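Local coordinates for protein glycogen synthase (Cyanobacterium sp. CLg1, PDB 6GNF) that belongs to the bacterial glycogen and starch synthase family of glycosyltransferases and, in this crystal, holds ADP and a glycan in its pockets, at residues T326-K331 with K513-C518; L428-F433 with F468-I473. All coordinates share one frame; numbering follows the deposited sequence.

Contact 1: residues T326-K331 with K513-C518; sequences TINSGK and KMRLDC
Arg515 reaches from helix 509-520 across to the first turn of helix 327-341 and shows how one long side chain can bridge two helices that stand well apart. Its CB already meets the contact, 4.1 Å from Ile327 CD1, and CD lies equally near the same methyl. A bend at chi3 (-51°) then turns the chain so that the guanidinium lies flat against the isoleucine: Ile327 CD1 sits 3.7 Å above its plane, over the centre. At NE that methyl is again the near neighbour. NH1 goes further, passing Ile327 CG2 and giving a hydrogen bond of 2.9 Å to Asn328 OD1; the oxygen lies at the guanidinium edge, in its plane, yet the N-H...O angle of 121° makes the bond weak. NH2 ends 4.0 Å from Lys331 CD, approached obliquely by the aliphatic part of the lysine. The ammonium of Lys331 is turned to other partners, Ala422 O and Thr448 OG1, with its NZ 5.4 Å from Arg515 NH2, so the like charges stay out of contact. Beside the arginine, Leu516 adds an apolar touch, its CD1 4.1 Å from Ile327 CG2. The segment axes approach no closer than 12.7 Å and cross at 84°, a separation spanned by side chains. Around them, Ile327 also packs on Met519 of helix 509-520, while Arg515 rests on Ile449 of strand 449-452, placing this nearly perpendicular helix pair beside the parallel sheet of the C-terminal glycosyltransferase domain.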
loop_
_atom_site.group_PDB
_atom_site.type_symbol
_atom_site.label_atom_id
_atom_site.label_comp_id
_atom_site.label_asym_id
_atom_site.label_seq_id
_atom_site.Cartn_x
_atom_site.Cartn_y
_atom_site.Cartn_z
ATOM N N THR A 326 -11.512 -28.223 10.038
ATOM C CA THR A 326 -12.479 -28.560 8.986
ATOM C C THR A 326 -12.036 -28.112 7.595
ATOM O O THR A 326 -12.857 -27.984 6.689
ATOM C CB THR A 326 -13.865 -27.958 9.288
ATOM O OG1 THR A 326 -13.801 -26.530 9.213
ATOM C CG2 THR A 326 -14.337 -28.378 10.672
ATOM N N ILE A 327 -10.749 -27.828 7.443
ATOM C CA ILE A 327 -10.214 -27.335 6.176
ATOM C C ILE A 327 -10.455 -28.296 5.003
ATOM O O ILE A 327 -10.703 -27.859 3.880
ATOM C CB ILE A 327 -8.707 -27.019 6.288
ATOM C CG1 ILE A 327 -8.214 -26.309 5.025
ATOM C CG2 ILE A 327 -7.894 -28.292 6.540
ATOM C CD1 ILE A 327 -6.802 -25.773 5.121
ATOM N N ASN A 328 -10.383 -29.599 5.252
ATOM C CA ASN A 328 -10.586 -30.578 4.185
ATOM C C ASN A 328 -11.998 -30.548 3.592
ATOM O O ASN A 328 -12.175 -30.820 2.403
ATOM C CB ASN A 328 -10.266 -31.990 4.675
ATOM C CG ASN A 328 -8.777 -32.225 4.874
ATOM O OD1 ASN A 328 -7.931 -31.513 4.335
ATOM N ND2 ASN A 328 -8.452 -33.254 5.643
ATOM N N SER A 329 -12.995 -30.234 4.418
ATOM C CA SER A 329 -14.374 -30.070 3.948
ATOM C C SER A 329 -14.585 -28.687 3.309
ATOM O O SER A 329 -14.697 -28.556 2.090
ATOM C CB SER A 329 -15.366 -30.260 5.104
ATOM O OG SER A 329 -15.047 -31.397 5.880
ATOM N N GLY A 330 -14.557 -27.646 4.130
ATOM C CA GLY A 330 -14.969 -26.309 3.711
ATOM C C GLY A 330 -14.149 -25.705 2.584
ATOM O O GLY A 330 -14.684 -24.999 1.728
ATOM N N LYS A 331 -12.841 -25.941 2.603
ATOM C CA LYS A 331 -11.971 -25.387 1.577
ATOM C C LYS A 331 -12.157 -26.077 0.231
ATOM O O LYS A 331 -12.013 -25.436 -0.802
ATOM C CB LYS A 331 -10.502 -25.433 2.000
ATOM C CG LYS A 331 -9.671 -24.335 1.358
ATOM C CD LYS A 331 -8.212 -24.400 1.772
ATOM C CE LYS A 331 -7.474 -23.128 1.390
ATOM N NZ LYS A 331 -7.412 -22.924 -0.078
ATOM N N LYS A 513 0.319 -30.319 5.736
ATOM C CA LYS A 513 0.991 -29.732 6.889
ATOM C C LYS A 513 1.269 -28.245 6.674
ATOM O O LYS A 513 1.089 -27.445 7.593
ATOM C CB LYS A 513 2.300 -30.462 7.185
ATOM C CG LYS A 513 2.951 -30.058 8.502
ATOM C CD LYS A 513 4.344 -30.651 8.638
ATOM C CE LYS A 513 4.888 -30.493 10.050
ATOM N NZ LYS A 513 4.956 -29.069 10.474
ATOM N N MET A 514 1.696 -27.886 5.463
ATOM C CA MET A 514 2.013 -26.496 5.134
ATOM C C MET A 514 0.786 -25.588 5.282
ATOM O O MET A 514 0.905 -24.436 5.719
ATOM C CB MET A 514 2.602 -26.387 3.720
ATOM C CG MET A 514 3.208 -25.025 3.404
ATOM S SD MET A 514 4.159 -24.948 1.866
ATOM C CE MET A 514 5.728 -25.640 2.374
ATOM N N ARG A 515 -0.386 -26.094 4.912
ATOM C CA ARG A 515 -1.625 -25.334 5.072
ATOM C C ARG A 515 -1.947 -25.078 6.536
ATOM O O ARG A 515 -2.372 -23.994 6.891
ATOM C CB ARG A 515 -2.796 -26.069 4.427
ATOM C CG ARG A 515 -2.663 -26.242 2.925
ATOM C CD ARG A 515 -3.974 -26.690 2.307
ATOM N NE ARG A 515 -4.542 -27.849 2.992
ATOM C CZ ARG A 515 -5.687 -28.424 2.644
ATOM N NH1 ARG A 515 -6.139 -29.474 3.320
ATOM N NH2 ARG A 515 -6.388 -27.961 1.617
ATOM N N LEU A 516 -1.804 -26.107 7.363
ATOM C CA LEU A 516 -2.052 -25.977 8.795
ATOM C C LEU A 516 -1.062 -25.013 9.421
ATOM O O LEU A 516 -1.450 -24.190 10.252
ATOM C CB LEU A 516 -2.000 -27.346 9.490
ATOM C CG LEU A 516 -3.320 -28.121 9.635
ATOM C CD1 LEU A 516 -4.269 -27.918 8.458
ATOM C CD2 LEU A 516 -3.048 -29.606 9.842
ATOM N N ASP A 517 0.199 -25.088 8.992
ATOM C CA ASP A 517 1.244 -24.180 9.481
ATOM C C ASP A 517 0.941 -22.738 9.080
ATOM O O ASP A 517 1.139 -21.814 9.872
ATOM C CB ASP A 517 2.629 -24.582 8.952
ATOM C CG ASP A 517 3.154 -25.865 9.580
ATOM O OD1 ASP A 517 2.376 -26.517 10.305
ATOM O OD2 ASP A 517 4.327 -26.234 9.340
ATOM N N CYS A 518 0.443 -22.561 7.859
ATOM C CA CYS A 518 0.009 -21.260 7.391
ATOM C C CYS A 518 -1.128 -20.726 8.251
ATOM O O CYS A 518 -1.094 -19.570 8.652
ATOM C CB CYS A 518 -0.442 -21.318 5.927
ATOM S SG CYS A 518 0.911 -21.301 4.724
#

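Contact 2: residues L428-F433 with F468-I473; sequences LMPSRF and FLMNKI
Met470 and Ile473 are the two apolar side chains that pack against the chain leaving strand 426-429. The methionine is extended beyond CG, chi2 169° and chi3 180°, which carries its methyl inward until CE lies 3.6 Å from Leu428 CD1, the two side chains crossing at about a right angle. Met470 CE also meets the proline ring, 3.8 Å from Pro430 CB, and SD rests against Pro430 CA. Ile473 takes the next places along: CG1 lies 3.7 Å from Pro430 O, and CG2 touches Arg432 CG at 3.8 Å while standing over one face of the guanidinium.

Behind this shell, Pro430 centres an inverse gamma turn that redirects the chain at the strand's end. Arg432 is anchored through NH1 by a salt bridge to Asp366 and a hydrogen bond to Asn361 O, and through NE by a hydrogen bond to Pro474 O. Val367 and Ile368 of helix 365-370 and Met495 of helix 485-503 pack against the group from outside.

Two waters join the backbones. Water 1 is hydrogen-bonded to Ser431 O and to the N-H of Ile473, 2.8 Å from each of the two atoms; water 2 links Arg432 O with Ile473 O. Direct contact is thus van der Waals packing of apolar side chains, partly against backbone atoms, whereas the polar backbone is bridged by water, and the buried arginine charge is met by an acid and carbonyls beyond the two segments.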
loop_
_atom_site.group_PDB
_atom_site.type_symbol
_atom_site.label_atom_id
_atom_site.label_comp_id
_atom_site.label_asym_id
_atom_site.label_seq_id
_atom_site.Cartn_x
_atom_site.Cartn_y
_atom_site.Cartn_z
ATOM N N LEU A 428 -0.425 -16.550 -5.896
ATOM C CA LEU A 428 0.670 -16.298 -6.825
ATOM C C LEU A 428 0.983 -14.808 -6.921
ATOM O O LEU A 428 0.133 -14.023 -7.349
ATOM C CB LEU A 428 0.274 -16.836 -8.196
ATOM C CG LEU A 428 1.313 -16.898 -9.311
ATOM C CD1 LEU A 428 2.373 -17.935 -8.995
ATOM C CD2 LEU A 428 0.633 -17.227 -10.632
ATOM N N MET A 429 2.190 -14.420 -6.493
ATOM C CA MET A 429 2.619 -13.018 -6.497
ATOM C C MET A 429 3.992 -12.836 -7.150
ATOM O O MET A 429 5.008 -12.744 -6.456
ATOM C CB MET A 429 2.676 -12.483 -5.066
ATOM C CG MET A 429 1.369 -12.617 -4.300
ATOM S SD MET A 429 1.507 -11.956 -2.634
ATOM C CE MET A 429 1.678 -10.216 -2.972
ATOM N N PRO A 430 4.027 -12.718 -8.488
ATOM C CA PRO A 430 5.274 -12.514 -9.218
ATOM C C PRO A 430 5.701 -11.045 -9.244
ATOM O O PRO A 430 5.916 -10.474 -10.317
ATOM C CB PRO A 430 4.918 -13.006 -10.621
ATOM C CG PRO A 430 3.485 -12.639 -10.767
ATOM C CD PRO A 430 2.874 -12.812 -9.402
ATOM N N SER A 431 5.825 -10.445 -8.063
ATOM C CA SER A 431 6.145 -9.032 -7.955
ATOM C C SER A 431 7.593 -8.757 -8.351
ATOM O O SER A 431 8.486 -9.540 -8.048
ATOM C CB SER A 431 5.899 -8.531 -6.527
ATOM O OG SER A 431 4.549 -8.733 -6.149
ATOM N N ARG A 432 7.814 -7.632 -9.025
ATOM C CA ARG A 432 9.159 -7.167 -9.354
ATOM C C ARG A 432 9.796 -6.427 -8.180
ATOM O O ARG A 432 11.012 -6.412 -8.040
ATOM C CB ARG A 432 9.127 -6.272 -10.591
ATOM C CG ARG A 432 8.738 -7.020 -11.859
ATOM C CD ARG A 432 8.864 -6.145 -13.091
ATOM N NE ARG A 432 8.704 -6.921 -14.326
ATOM C CZ ARG A 432 7.557 -7.136 -14.974
ATOM N NH1 ARG A 432 6.411 -6.637 -14.531
ATOM N NH2 ARG A 432 7.557 -7.863 -16.082
ATOM N N PHE A 433 8.977 -5.765 -7.376
ATOM C CA PHE A 433 9.390 -5.271 -6.064
ATOM C C PHE A 433 8.144 -5.243 -5.178
ATOM O O PHE A 433 7.024 -5.088 -5.683
ATOM C CB PHE A 433 10.040 -3.891 -6.169
ATOM C CG PHE A 433 9.182 -2.869 -6.855
ATOM C CD1 PHE A 433 9.170 -2.768 -8.240
ATOM C CD2 PHE A 433 8.377 -2.007 -6.116
ATOM C CE1 PHE A 433 8.379 -1.825 -8.878
ATOM C CE2 PHE A 433 7.579 -1.063 -6.747
ATOM C CZ PHE A 433 7.578 -0.976 -8.131
ATOM N N PHE A 468 6.645 -20.979 -1.001
ATOM C CA PHE A 468 7.754 -21.152 -1.940
ATOM C C PHE A 468 8.154 -19.851 -2.621
ATOM O O PHE A 468 7.305 -19.009 -2.892
ATOM C CB PHE A 468 7.366 -22.161 -3.018
ATOM C CG PHE A 468 6.974 -23.499 -2.478
ATOM C CD1 PHE A 468 5.660 -23.767 -2.141
ATOM C CD2 PHE A 468 7.924 -24.491 -2.302
ATOM C CE1 PHE A 468 5.296 -25.006 -1.639
ATOM C CE2 PHE A 468 7.570 -25.734 -1.807
ATOM C CZ PHE A 468 6.254 -25.991 -1.473
ATOM N N LEU A 469 9.444 -19.723 -2.919
ATOM C CA LEU A 469 9.980 -18.572 -3.636
ATOM C C LEU A 469 10.230 -18.904 -5.105
ATOM O O LEU A 469 10.735 -19.982 -5.431
ATOM C CB LEU A 469 11.301 -18.112 -3.021
ATOM C CG LEU A 469 11.290 -17.663 -1.562
ATOM C CD1 LEU A 469 12.642 -17.045 -1.206
ATOM C CD2 LEU A 469 10.171 -16.674 -1.283
ATOM N N MET A 470 9.921 -17.939 -5.965
ATOM C CA MET A 470 10.289 -17.991 -7.372
ATOM C C MET A 470 11.736 -17.532 -7.518
ATOM O O MET A 470 12.375 -17.119 -6.549
ATOM C CB MET A 470 9.453 -16.999 -8.180
ATOM C CG MET A 470 7.954 -17.119 -8.041
ATOM S SD MET A 470 7.151 -15.691 -8.781
ATOM C CE MET A 470 5.446 -16.122 -8.447
ATOM N N ASN A 471 12.237 -17.556 -8.747
ATOM C CA ASN A 471 13.431 -16.794 -9.064
ATOM C C ASN A 471 13.015 -15.341 -9.271
ATOM O O ASN A 471 11.825 -15.037 -9.361
ATOM C CB ASN A 471 14.133 -17.350 -10.305
ATOM C CG ASN A 471 14.787 -18.697 -10.058
ATOM O OD1 ASN A 471 15.077 -19.063 -8.923
ATOM N ND2 ASN A 471 15.053 -19.429 -11.135
ATOM N N LYS A 472 13.994 -14.450 -9.330
ATOM C CA LYS A 472 13.744 -13.013 -9.445
ATOM C C LYS A 472 13.035 -12.659 -10.752
ATOM O O LYS A 472 13.405 -13.146 -11.807
ATOM C CB LYS A 472 15.076 -12.262 -9.364
ATOM C CG LYS A 472 14.957 -10.753 -9.337
ATOM C CD LYS A 472 16.327 -10.108 -9.463
ATOM C CE LYS A 472 16.223 -8.595 -9.521
ATOM N NZ LYS A 472 15.695 -8.027 -8.246
ATOM N N ILE A 473 12.023 -11.804 -10.668
ATOM C CA ILE A 473 11.329 -11.305 -11.852
ATOM C C ILE A 473 12.037 -10.022 -12.274
ATOM O O ILE A 473 11.975 -9.033 -11.557
ATOM C CB ILE A 473 9.838 -11.001 -11.570
ATOM C CG1 ILE A 473 9.154 -12.178 -10.853
ATOM C CG2 ILE A 473 9.104 -10.661 -12.863
ATOM C CD1 ILE A 473 9.152 -13.485 -11.617
HETATM O O HOH W 1 11.145 -10.352 -8.444
HETATM O O HOH W 2 12.573 -8.099 -9.324
#

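Both contacts belong to the C-terminal domain, whose six-stranded parallel sheet and flanking helices form one half of the two-domain glycosyltransferase fold. Their centres lie 24 Å apart. Along the chain the order is 326-331, 428-433, 468-473, 513-518, so contact 1 brackets contact 2: it brings the start of helix 327-341 up to helix 509-520 near the chain's end, while contact 2 packs together the chain just after two strands separated in the sheet by strand 449-452. They touch where Met514 SD packs 3.7 Å from Phe468 CE1. Contact 1 is peripheral; contact 2 lies beside the ligand pocket, the side chain of Met429 coming within about 5 Å of the bound ADP.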